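Local atomic coordinates of endonuclease V isoform X2 (Ciona intestinalis, PDB entry 6OZI), a protein that probably cleaves RNA near inosine by metal-ion-dependent hydrolysis, as a eukaryotic member of the endonuclease V family. Residues A[27-31]-A[32-36]; A[94-97]-A[98-101]; A[165-168]-A[169-172]. The protein carries 1 engineered substitution. All blocks are in the same frame, centred on the assembly; numbering follows the deposited sequence. Where two conformers were deposited one is given.

In the fold
The three contacts, all local, follow one another along a single endonuclease V chain of RNase H-like fold. Contact 1 lies in the loop leading from helix 6-19 into strand 37-45, an inner strand of the mixed sheet. Contact 2 is part of helix 86-104, which packs on strands 52-61 and 67-76. Contact 3 ends helix 157-169 before strand 174-179, one of the two outermost strands within this chain. Centres lie about 22 Å (1 and 2), 31 Å (1 and 3) and 41 Å (2 and 3) apart, and none touch: they are separate elements in different parts of one fold. Contact 3 comes nearest the bound nucleic acid, about 6 Å between nearest atoms.

Contact 1: A[27-31]-A[32-36]; sequences DGDFS and LSKVK
F30 and V35 make the tight part of this loop: CG2 of V35 reaches CZ of the F30 ring at 3.5 Å and CE1 of F30 at 3.8 Å. The ring gets there because CG lies anti to the backbone N (chi1 170°), and the two side chains meet at a slant, both buried. I216 of helix 210-219 touches both, and R139 makes a cation-pi contact with the F30 ring. D27 to F30 form a type II' beta turn, with G28 at the positive-phi position that favours glycine and F30 N bonded to D27 O at 2.9 Å. A short 3-10 segment, 32-34, follows, and K34 N donates to S31 O at 3.1 Å. Together the turn and the 3-10 segment carry the chain into strand 37-45 of the RNase H-like sheet. The other side is loose and faces solvent. There K34 stretches its extended chain back along the loop, its CG beside its own backbone N, and NZ makes a weak bond to D29 O at 3.2 Å. D29 OD1 stays 4.4 Å from K34 NZ, too far for a salt bridge, although the opposite charges would probably still attract. S31 OG approaches S33 OG at 2.8 Å, but S33 was modelled in two conformers, which makes this hydroxyl pair doubtful. Further on, K36 bends back until NZ donates to S33 O at 2.9 Å, almost in line with that carbonyl.

Contact 2: A[94-97]-A[98-101]; sequences FQQE and LQLL
F94 O accepts from L98 N at 2.8 Å, and the carbonyls of Q95, Q96 and E97 accept in turn from the backbone N atoms of Q99, L100 and L101, each at 2.9 Å, all four bonds with N-H...O angles near 163°. This is the i to i+4 ladder of an alpha-helix, here the middle of helix 86-104, which lies against the sheet of an RNase H-like fold. On the buried side F94 and L98 lie next to each other and point the same way, CE2 of the F94 ring to CD2 of L98 at 4.2 Å, a light apolar touch. The F94 ring also stands edge-to-face with F41, and L132 and S136 of helix 128-136 touch it. L98 turns its CB against F94 O, 3.4 Å away. One turn on from E97, L101 is buried as well, its CB 3.6 Å from E97 O. E97 itself is buried despite its carboxylate. Its CG is anti to the carbonyl carbon (chi1 -69°), and the bend at chi2 (-72°) turns the carboxylate so that OE1 faces L100, 4.5 Å from its CD2. Hydroxyls of S55 and T73 bond OE2, and the side-chain amide of N71, which with T72 belongs to a potassium site, bonds OE1; this is consistent with E97 acting as a second-shell residue that steadies N71. On the solvent side the side chains of Q96 and Q99 run alongside each other. Q96, its chain bent at chi2, finds its polar partner one turn back along the helix, where NE2 is hydrogen-bonded to OE2 of E92.

Contact 3: A[165-168]-A[169-172]; sequences KRLR and KTGG
R168 and G172 meet where helix 157-169 ends, and the arginine can be followed from its root to its tip. CB sits at the root, beside the peptide N of K169. The chain then bends at chi2 and chi3 (-61° and -80°), which turns it towards G172 beyond the last turn. CD comes 3.2 Å from G172 O, NE and CZ stay farther from that oxygen at 4.0 and 3.9 Å, and NH1 donates to it at 3.1 Å from the guanidinium edge, 19° out of that plane. One hydrogen bond thus ties R168 to G172. The turn it borders is a Schellman motif. G171, with positive phi, donates its N to R168 O at 2.8 Å, and G172 N makes a weak bond to L167 O at 3.4 Å. L167 O also takes T170 N and T170 OG1; the hydroxyl, 2.7 Å away, lies in the carbonyl plane on a lone pair, whereas the amide comes from above it. L167 fills the inner side of the turn: CG and CD1 lie against G172 CA, both at 4.0 Å, and CD1 is also near T170 OG1. Cut back to an alanine, L167 would lose CG and both methyls, which is likely to open a gap beside G172 CA and let the end of the turn shift. This cap is a surface feature of the fold. It joins helix 157-169 to strand 174-179 at the outer edge of the sheet, with R168 touching N173 and L191, the residue just past strand 184-190.

Contact 1: A[27-31]-A[32-36]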
# COMPACT_ATOMS: atom_id res chain seq x y z
N ASP A 27 -10.29 -26.15 25.83
CA ASP A 27 -9.32 -25.37 26.58
C ASP A 27 -8.45 -26.22 27.51
O ASP A 27 -7.32 -25.84 27.80
CB ASP A 27 -10.04 -24.29 27.39
CG ASP A 27 -10.63 -23.19 26.51
OD1 ASP A 27 -10.25 -23.09 25.32
OD2 ASP A 27 -11.47 -22.42 27.00
N GLY A 28 -8.97 -27.34 28.00
CA GLY A 28 -8.23 -28.08 29.02
C GLY A 28 -8.10 -27.21 30.26
O GLY A 28 -9.07 -26.57 30.70
N ASP A 29 -6.90 -27.16 30.83
CA ASP A 29 -6.64 -26.27 31.96
C ASP A 29 -6.19 -24.88 31.53
O ASP A 29 -5.71 -24.11 32.36
CB ASP A 29 -5.63 -26.89 32.93
CG ASP A 29 -4.43 -27.50 32.24
OD1 ASP A 29 -3.87 -26.84 31.33
OD2 ASP A 29 -4.06 -28.63 32.61
N PHE A 30 -6.31 -24.55 30.24
CA PHE A 30 -5.99 -23.23 29.73
C PHE A 30 -7.19 -22.31 29.85
O PHE A 30 -8.34 -22.74 29.76
CB PHE A 30 -5.53 -23.32 28.27
CG PHE A 30 -5.39 -21.98 27.58
CD1 PHE A 30 -4.29 -21.18 27.80
CD2 PHE A 30 -6.36 -21.54 26.69
CE1 PHE A 30 -4.15 -19.95 27.15
CE2 PHE A 30 -6.24 -20.32 26.04
CZ PHE A 30 -5.13 -19.53 26.28
N SER A 31 -6.91 -21.03 30.08
CA SER A 31 -7.96 -20.02 30.16
C SER A 31 -7.39 -18.67 29.73
O SER A 31 -6.17 -18.49 29.61
CB SER A 31 -8.56 -19.94 31.56
OG SER A 31 -7.58 -19.60 32.52
N LEU A 32 -8.29 -17.72 29.48
CA LEU A 32 -7.88 -16.38 29.07
C LEU A 32 -6.99 -15.73 30.11
O LEU A 32 -6.09 -14.96 29.76
CB LEU A 32 -9.12 -15.52 28.81
CG LEU A 32 -8.87 -14.11 28.25
CD1 LEU A 32 -8.30 -14.18 26.86
CD2 LEU A 32 -10.15 -13.29 28.26
N SER A 33 -7.22 -16.02 31.39
CA SER A 33 -6.44 -15.41 32.46
C SER A 33 -4.97 -15.80 32.40
O SER A 33 -4.13 -15.09 32.96
CB SER A 33 -7.03 -15.79 33.82
OG SER A 33 -7.19 -17.19 33.93
N LYS A 34 -4.64 -16.91 31.74
CA LYS A 34 -3.26 -17.36 31.63
C LYS A 34 -2.49 -16.69 30.49
O LYS A 34 -1.28 -16.87 30.40
CB LYS A 34 -3.23 -18.88 31.45
CG LYS A 34 -3.55 -19.65 32.73
CD LYS A 34 -3.33 -21.13 32.53
CE LYS A 34 -3.35 -21.88 33.85
NZ LYS A 34 -2.87 -23.28 33.67
N VAL A 35 -3.16 -15.94 29.63
CA VAL A 35 -2.48 -15.32 28.49
C VAL A 35 -1.72 -14.09 28.97
O VAL A 35 -2.31 -13.09 29.35
CB VAL A 35 -3.47 -14.95 27.38
CG1 VAL A 35 -2.71 -14.36 26.20
CG2 VAL A 35 -4.26 -16.18 26.96
N LYS A 36 -0.39 -14.19 28.96
CA LYS A 36 0.49 -13.05 29.21
C LYS A 36 1.17 -12.55 27.95
O LYS A 36 1.52 -11.36 27.88
CB LYS A 36 1.57 -13.42 30.24
CG LYS A 36 1.04 -14.18 31.45
CD LYS A 36 -0.00 -13.39 32.23
CE LYS A 36 -0.59 -14.21 33.35
NZ LYS A 36 -1.83 -13.59 33.89

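Contact 2: A[94-97]-A[98-101]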
# COMPACT_ATOMS: atom_id res chain seq x y z
N PHE A 94 7.94 -21.89 10.33
CA PHE A 94 7.35 -21.73 11.66
C PHE A 94 8.17 -22.46 12.72
O PHE A 94 8.51 -21.89 13.76
CB PHE A 94 5.92 -22.24 11.67
CG PHE A 94 5.28 -22.19 13.03
CD1 PHE A 94 4.76 -21.00 13.51
CD2 PHE A 94 5.20 -23.32 13.82
CE1 PHE A 94 4.17 -20.94 14.75
CE2 PHE A 94 4.61 -23.27 15.07
CZ PHE A 94 4.10 -22.07 15.54
N GLN A 95 8.43 -23.76 12.50
CA GLN A 95 9.21 -24.54 13.46
C GLN A 95 10.57 -23.91 13.72
O GLN A 95 11.06 -23.91 14.86
CB GLN A 95 9.36 -25.97 12.97
CG GLN A 95 8.04 -26.69 12.73
CD GLN A 95 7.76 -27.75 13.77
OE1 GLN A 95 7.83 -27.48 14.98
NE2 GLN A 95 7.47 -28.96 13.31
N GLN A 96 11.23 -23.42 12.67
CA GLN A 96 12.52 -22.77 12.84
C GLN A 96 12.39 -21.49 13.67
O GLN A 96 13.17 -21.27 14.61
CB GLN A 96 13.16 -22.49 11.48
CG GLN A 96 13.64 -23.76 10.77
CD GLN A 96 14.63 -24.57 11.61
OE1 GLN A 96 15.48 -24.01 12.33
NE2 GLN A 96 14.52 -25.89 11.54
N GLU A 97 11.44 -20.61 13.32
CA GLU A 97 11.24 -19.40 14.11
C GLU A 97 10.96 -19.74 15.56
O GLU A 97 11.51 -19.12 16.48
CB GLU A 97 10.10 -18.55 13.54
CG GLU A 97 10.37 -17.88 12.20
CD GLU A 97 11.36 -16.71 12.29
OE1 GLU A 97 11.79 -16.36 13.41
OE2 GLU A 97 11.70 -16.14 11.24
N LEU A 98 10.10 -20.74 15.80
CA LEU A 98 9.72 -21.12 17.15
C LEU A 98 10.93 -21.61 17.94
O LEU A 98 11.12 -21.24 19.10
CB LEU A 98 8.64 -22.20 17.11
CG LEU A 98 8.11 -22.69 18.46
CD1 LEU A 98 7.38 -21.56 19.16
CD2 LEU A 98 7.20 -23.90 18.27
N GLN A 99 11.74 -22.47 17.32
CA GLN A 99 12.94 -22.96 17.98
C GLN A 99 13.89 -21.81 18.32
O GLN A 99 14.50 -21.79 19.40
CB GLN A 99 13.62 -24.01 17.09
CG GLN A 99 15.09 -24.23 17.35
CD GLN A 99 15.64 -25.42 16.57
OE1 GLN A 99 15.44 -25.54 15.36
NE2 GLN A 99 16.37 -26.29 17.26
N LEU A 100 14.03 -20.85 17.40
CA LEU A 100 14.84 -19.67 17.68
C LEU A 100 14.29 -18.88 18.86
O LEU A 100 15.04 -18.46 19.74
CB LEU A 100 14.92 -18.80 16.42
CG LEU A 100 15.81 -17.57 16.47
CD1 LEU A 100 17.19 -17.92 16.97
CD2 LEU A 100 15.89 -17.00 15.08
N LEU A 101 12.97 -18.65 18.89
CA LEU A 101 12.36 -17.94 20.01
C LEU A 101 12.62 -18.67 21.33
O LEU A 101 13.00 -18.05 22.33
CB LEU A 101 10.86 -17.77 19.77
CG LEU A 101 10.01 -17.30 20.94
CD1 LEU A 101 10.39 -15.89 21.38
CD2 LEU A 101 8.53 -17.36 20.57

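Contact 3: A[165-168]-A[169-172]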
# COMPACT_ATOMS: atom_id res chain seq x y z
N LYS A 165 -24.65 -9.96 6.96
CA LYS A 165 -25.23 -8.62 6.84
C LYS A 165 -26.61 -8.56 7.48
O LYS A 165 -26.95 -7.58 8.16
CB LYS A 165 -25.29 -8.20 5.37
CG LYS A 165 -23.93 -7.92 4.76
CD LYS A 165 -24.05 -7.59 3.28
CE LYS A 165 -22.68 -7.32 2.68
NZ LYS A 165 -22.72 -7.25 1.20
N ARG A 166 -27.43 -9.60 7.27
CA ARG A 166 -28.71 -9.68 7.97
C ARG A 166 -28.50 -9.66 9.47
O ARG A 166 -29.28 -9.05 10.21
CB ARG A 166 -29.47 -10.94 7.55
CG ARG A 166 -29.93 -10.94 6.09
CD ARG A 166 -30.98 -12.02 5.81
NE ARG A 166 -30.48 -13.37 6.10
CZ ARG A 166 -29.77 -14.11 5.25
NH1 ARG A 166 -29.44 -13.63 4.06
NH2 ARG A 166 -29.37 -15.32 5.61
N LEU A 167 -27.43 -10.31 9.95
CA LEU A 167 -27.12 -10.25 11.37
C LEU A 167 -26.78 -8.83 11.80
O LEU A 167 -27.25 -8.36 12.84
CB LEU A 167 -25.95 -11.18 11.70
CG LEU A 167 -25.42 -11.10 13.13
CD1 LEU A 167 -26.43 -11.64 14.15
CD2 LEU A 167 -24.09 -11.79 13.24
N ARG A 168 -25.96 -8.13 11.00
CA ARG A 168 -25.57 -6.77 11.35
C ARG A 168 -26.79 -5.88 11.50
O ARG A 168 -26.83 -5.02 12.39
CB ARG A 168 -24.62 -6.20 10.30
CG ARG A 168 -23.19 -6.71 10.42
CD ARG A 168 -22.55 -6.35 11.76
NE ARG A 168 -22.06 -4.97 11.80
CZ ARG A 168 -21.58 -4.38 12.89
NH1 ARG A 168 -21.54 -5.04 14.05
NH2 ARG A 168 -21.14 -3.13 12.83
N LYS A 169 -27.81 -6.07 10.65
CA LYS A 169 -29.00 -5.24 10.76
C LYS A 169 -29.64 -5.31 12.14
O LYS A 169 -30.36 -4.38 12.53
CB LYS A 169 -30.04 -5.63 9.70
CG LYS A 169 -29.50 -5.70 8.28
CD LYS A 169 -29.76 -4.44 7.52
CE LYS A 169 -29.60 -4.67 6.02
NZ LYS A 169 -30.02 -3.48 5.22
N THR A 170 -29.40 -6.39 12.90
CA THR A 170 -29.94 -6.55 14.24
C THR A 170 -28.97 -6.12 15.34
O THR A 170 -29.32 -6.21 16.52
CB THR A 170 -30.35 -8.01 14.49
OG1 THR A 170 -29.17 -8.80 14.69
CG2 THR A 170 -31.10 -8.56 13.28
N GLY A 171 -27.77 -5.70 14.98
CA GLY A 171 -26.80 -5.26 15.95
C GLY A 171 -25.78 -6.30 16.36
O GLY A 171 -24.94 -6.01 17.22
N GLY A 172 -25.83 -7.50 15.80
CA GLY A 172 -24.87 -8.52 16.15
C GLY A 172 -23.51 -8.25 15.55
O GLY A 172 -23.35 -7.43 14.65